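Local atomic coordinates of phosphoenolpyruvate-protein phosphotransferase (Coxiella burnetii, PDB entry 3TRC), a protein that probably catalyses transfer of the phosphoryl group of phosphoenolpyruvate to a protein histidine, and is represented here by its GAF domain. Residues 36-41 and 145-150; 78-83 and 129-134. All blocks are in the same frame, centred on the assembly; numbering follows the deposited sequence. Where two conformers were deposited one is given.

Interaction 1 of 2, residues 36-41 and 145-150; sequences EALPAD and EAFCVT
Ala146 O is gripped by two donors on the helix that carries Phe147 and Cys148, both of which touch Leu38. Thr150 N donates to Ala146 O at 2.9 Å, the regular helical bond. Thr150 OG1 binds the same Ala146 O at 2.7 Å, coming from the opposite face of the carbonyl plane and tilted 32° from it. The threonine hydroxyl is thus tied back to its own helix. The contact itself is made by Leu38, Phe147 and Cys148. This is the helical layer of the GAF fold, packed on one side of an antiparallel sheet. Residues 36-41 lead from helix 23-37 through a cis Leu38-Pro39 peptide to strand 42-49. A disulfide between Cys35 and Cys43 also joins these two elements.

Leu38 makes the close contacts from its side. Its two methyls divide between two neighbours on helix 142-164. The backbones stay well apart, with 9.3 Å between Leu38 CA and Phe147 CA. No hydrogen bond crosses the gap. Phe147 has its ring anti to the backbone N (chi1 168°), which carries the ring out from the helix toward residues 36-41. The leucine meets it obliquely.

Helix 3-19 borders the contact, with Met6 on Leu38 and Ile9 on both Ala37 and Phe147. Ile132 of the sheet touches Leu38 and Cys148. Ala146 and Thr150 pack against Leu7 and Arg11 of the second subunit. At the centre, Leu38 CD2 lies 3.9 Å from Phe147 CD2, and Leu38 CD1 lies 4.1 Å from Cys148 SG.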
# COMPACT_ATOMS: atom_id res chain seq x y z
N GLU A 36 -11.90 -13.55 0.36
CA GLU A 36 -11.14 -14.77 0.11
C GLU A 36 -9.96 -14.91 1.06
O GLU A 36 -9.65 -16.01 1.52
CB GLU A 36 -10.60 -14.78 -1.32
CG GLU A 36 -11.66 -14.95 -2.39
CD GLU A 36 -11.09 -14.77 -3.78
OE1 GLU A 36 -10.07 -14.05 -3.92
OE2 GLU A 36 -11.65 -15.33 -4.74
N ALA A 37 -9.29 -13.79 1.32
CA ALA A 37 -7.95 -13.81 1.91
C ALA A 37 -7.90 -13.70 3.44
O ALA A 37 -7.01 -14.27 4.07
CB ALA A 37 -7.06 -12.74 1.26
N LEU A 38 -8.83 -12.97 4.03
CA LEU A 38 -8.81 -12.77 5.48
C LEU A 38 -8.93 -14.07 6.29
O LEU A 38 -8.10 -14.32 7.16
CB LEU A 38 -9.85 -11.74 5.94
CG LEU A 38 -9.48 -10.28 5.73
CD1 LEU A 38 -10.61 -9.38 6.20
CD2 LEU A 38 -8.19 -9.95 6.46
N PRO A 39 -9.97 -14.88 6.03
CA PRO A 39 -11.12 -14.63 5.16
C PRO A 39 -12.25 -13.91 5.89
O PRO A 39 -12.19 -13.73 7.11
CB PRO A 39 -11.59 -16.04 4.80
CG PRO A 39 -11.29 -16.83 6.04
CD PRO A 39 -10.00 -16.25 6.59
N ALA A 40 -13.26 -13.49 5.15
CA ALA A 40 -14.46 -12.92 5.73
C ALA A 40 -15.65 -13.34 4.88
O ALA A 40 -15.47 -13.83 3.77
CB ALA A 40 -14.36 -11.39 5.79
N ASP A 41 -16.86 -13.15 5.38
CA ASP A 41 -18.04 -13.63 4.66
C ASP A 41 -18.72 -12.57 3.79
O ASP A 41 -19.40 -12.91 2.82
CB ASP A 41 -19.03 -14.27 5.62
CG ASP A 41 -18.40 -15.38 6.42
OD1 ASP A 41 -17.83 -16.31 5.80
OD2 ASP A 41 -18.43 -15.30 7.66
N GLU A 145 -7.20 -5.77 11.22
CA GLU A 145 -7.56 -4.36 11.21
C GLU A 145 -6.45 -3.54 10.55
O GLU A 145 -6.73 -2.70 9.70
CB GLU A 145 -7.87 -3.85 12.61
CG GLU A 145 -8.33 -2.40 12.62
CD GLU A 145 -8.74 -1.90 13.99
OE1 GLU A 145 -9.20 -2.71 14.82
OE2 GLU A 145 -8.60 -0.68 14.23
N ALA A 146 -5.19 -3.79 10.91
CA ALA A 146 -4.06 -3.07 10.34
C ALA A 146 -4.00 -3.25 8.82
O ALA A 146 -3.76 -2.30 8.07
CB ALA A 146 -2.76 -3.52 10.99
N PHE A 147 -4.23 -4.48 8.37
CA PHE A 147 -4.29 -4.78 6.95
C PHE A 147 -5.38 -3.97 6.26
O PHE A 147 -5.13 -3.32 5.24
CB PHE A 147 -4.57 -6.27 6.76
CG PHE A 147 -4.93 -6.64 5.36
CD1 PHE A 147 -3.94 -6.79 4.40
CD2 PHE A 147 -6.24 -6.84 5.01
CE1 PHE A 147 -4.27 -7.13 3.11
CE2 PHE A 147 -6.57 -7.18 3.72
CZ PHE A 147 -5.59 -7.33 2.77
N CYS A 148 -6.58 -4.00 6.82
CA CYS A 148 -7.71 -3.31 6.21
C CYS A 148 -7.55 -1.79 6.23
O CYS A 148 -7.95 -1.10 5.29
CB CYS A 148 -9.02 -3.73 6.89
SG CYS A 148 -9.57 -5.41 6.55
N VAL A 149 -6.98 -1.26 7.31
CA VAL A 149 -6.74 0.18 7.41
C VAL A 149 -5.71 0.62 6.39
O VAL A 149 -5.90 1.61 5.68
CB VAL A 149 -6.30 0.58 8.83
CG1 VAL A 149 -5.73 1.99 8.84
CG2 VAL A 149 -7.47 0.46 9.79
N THR A 150 -4.61 -0.13 6.30
CA THR A 150 -3.56 0.18 5.35
C THR A 150 -4.12 0.15 3.93
O THR A 150 -3.81 1.01 3.11
CB THR A 150 -2.38 -0.81 5.49
OG1 THR A 150 -1.88 -0.74 6.83
CG2 THR A 150 -1.26 -0.45 4.53

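Interaction 2 of 2, residues 78-83 and 129-134; sequences GLIGLV and ILVIQQ. With NA (sodium ion), chain C; PO4 (phosphate ion), chain B.
Ile80 and Val83 meet Ile129 and Val131 through methyl branches, with no flat side chain between them. Aromatic rings border the contact instead: Phe46 touches Ile80 and Val131, and Phe115 touches Leu79 and Val131. In this GAF domain, helix 78-86 packs on one face of the antiparallel sheet. The segments of helix and strand run at 131° to each other, with axes 9.4 Å apart. Ile129 and Val131 alternate with Leu130, which points to the other side.

Ile80 is extended (chi2 171°), and this carries CD1 across Val131 at about a right angle. Ile80 CD1 is 3.8 Å from Val131 CG2. The second branch of Ile80 turns to Ile129. In the conformer described, Ile129 CG2 sits 4.1 Å from Ile80 CG2 and 4.0 Å from Val83 CG1, and thus touches both helix residues.

The first turn of the helix also holds a phosphate, probably from the crystallisation liquor. Leu79 N donates to phosphate O4 at 2.8 Å in a nearly straight bond (172°). Ile80 N donates to phosphate O3 at 2.9 Å. Amides at a helix start would be expected to favour such an anion. Lys102 N and Arg104 NH1 add further bonds to it. The site lies where other GAF domains often bind small ligands; whether this one does is not known.

Ile80 therefore lies between the sheet and the phosphate. The next residue, Gly81, binds a different ion through its carbonyl: Gly81 O binds sodium at 2.9 Å, together with Tyr55 and Glu85.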
# COMPACT_ATOMS: atom_id res chain seq x y z
N GLY A 78 -26.98 4.90 11.86
CA GLY A 78 -26.56 3.53 12.00
C GLY A 78 -25.09 3.36 12.34
O GLY A 78 -24.37 4.32 12.62
N LEU A 79 -24.64 2.11 12.32
CA LEU A 79 -23.28 1.79 12.67
C LEU A 79 -22.32 2.29 11.59
O LEU A 79 -21.25 2.82 11.89
CB LEU A 79 -23.15 0.27 12.84
CG LEU A 79 -21.87 -0.26 13.47
CD1 LEU A 79 -21.57 0.46 14.78
CD2 LEU A 79 -22.01 -1.76 13.68
N ILE A 80 -22.70 2.12 10.33
CA ILE A 80 -21.87 2.60 9.24
C ILE A 80 -21.73 4.13 9.30
O ILE A 80 -20.64 4.67 9.11
CB ILE A 80 -22.39 2.11 7.87
CG1 ILE A 80 -22.19 0.60 7.78
CG2 ILE A 80 -21.69 2.82 6.73
CD1 ILE A 80 -22.85 -0.07 6.59
N GLY A 81 -22.83 4.81 9.60
CA GLY A 81 -22.80 6.24 9.83
C GLY A 81 -21.86 6.61 10.96
O GLY A 81 -21.14 7.60 10.90
N LEU A 82 -21.85 5.80 12.01
CA LEU A 82 -20.99 6.09 13.16
C LEU A 82 -19.51 5.98 12.77
O LEU A 82 -18.71 6.81 13.19
CB LEU A 82 -21.34 5.17 14.33
CG LEU A 82 -20.67 5.48 15.67
CD1 LEU A 82 -20.93 6.93 16.09
CD2 LEU A 82 -21.14 4.50 16.73
N VAL A 83 -19.16 4.98 11.97
CA VAL A 83 -17.80 4.88 11.46
C VAL A 83 -17.42 6.16 10.71
O VAL A 83 -16.34 6.71 10.90
CB VAL A 83 -17.64 3.70 10.48
CG1 VAL A 83 -16.24 3.70 9.87
CG2 VAL A 83 -17.94 2.37 11.17
N ILE A 129 -16.62 4.35 3.00
CA ILE A 129 -16.51 3.41 4.11
C ILE A 129 -16.30 2.00 3.59
O ILE A 129 -16.95 1.58 2.63
CB ILE A 129 -17.80 3.39 4.95
CG1 ILE A 129 -18.27 4.81 5.28
CG2 ILE A 129 -17.58 2.57 6.22
CD1 ILE A 129 -17.47 5.48 6.37
N LEU A 130 -15.39 1.28 4.22
CA LEU A 130 -15.17 -0.13 3.91
C LEU A 130 -15.75 -0.97 5.05
O LEU A 130 -15.44 -0.73 6.22
CB LEU A 130 -13.66 -0.40 3.76
CG LEU A 130 -13.21 -1.85 3.55
CD1 LEU A 130 -13.64 -2.32 2.18
CD2 LEU A 130 -11.69 -1.97 3.71
N VAL A 131 -16.61 -1.92 4.71
CA VAL A 131 -17.31 -2.70 5.73
C VAL A 131 -17.05 -4.18 5.53
O VAL A 131 -17.37 -4.74 4.48
CB VAL A 131 -18.84 -2.47 5.70
CG1 VAL A 131 -19.53 -3.36 6.74
CG2 VAL A 131 -19.18 -1.01 5.93
N ILE A 132 -16.47 -4.81 6.55
CA ILE A 132 -16.14 -6.23 6.49
C ILE A 132 -16.98 -6.96 7.55
O ILE A 132 -17.07 -6.52 8.69
CB ILE A 132 -14.63 -6.48 6.75
CG1 ILE A 132 -13.77 -5.62 5.81
CG2 ILE A 132 -14.30 -7.95 6.55
CD1 ILE A 132 -13.32 -4.30 6.42
N GLN A 133 -17.61 -8.06 7.16
CA GLN A 133 -18.50 -8.76 8.08
C GLN A 133 -18.24 -10.26 8.05
O GLN A 133 -17.74 -10.79 7.06
CB GLN A 133 -19.96 -8.49 7.71
CG GLN A 133 -20.30 -7.00 7.61
CD GLN A 133 -21.74 -6.76 7.19
OE1 GLN A 133 -22.04 -6.56 6.01
NE2 GLN A 133 -22.65 -6.77 8.17
N GLN A 134 -18.55 -10.93 9.15
CA GLN A 134 -18.45 -12.38 9.17
C GLN A 134 -19.58 -12.97 10.01
O GLN A 134 -20.16 -12.30 10.86
CB GLN A 134 -17.08 -12.84 9.68
CG GLN A 134 -16.67 -12.28 11.02
CD GLN A 134 -15.18 -12.43 11.27
OE1 GLN A 134 -14.44 -12.93 10.42
NE2 GLN A 134 -14.74 -12.01 12.45
NA NA C . -21.69 9.44 8.72
P PO4 B . -26.42 0.26 9.84
O1 PO4 B . -27.59 1.09 9.37
O2 PO4 B . -26.52 -1.14 9.27
O3 PO4 B . -25.12 0.88 9.41
O4 PO4 B . -26.45 0.15 11.35

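Interactions 1 and 2 are both buried, but they lie on different faces of the same antiparallel sheet, with centres 14 Å apart. Interaction 1 belongs to the helical layer and continues toward the second subunit. Interaction 2 lies nearer the centre of the chain, and no other protein chain touches it. Both are apolar across the segments. They differ in their surroundings: the touching groups of interaction 1 are all apolar side chains and no ion adjoins them, while interaction 2 adjoins a phosphate and a sodium ion. Strand 125-134 joins them. Asp41 N probably bonds to Gln133 O at 3.0 Å, and Ala40 CB packs 3.5 Å from Ile132 CG2.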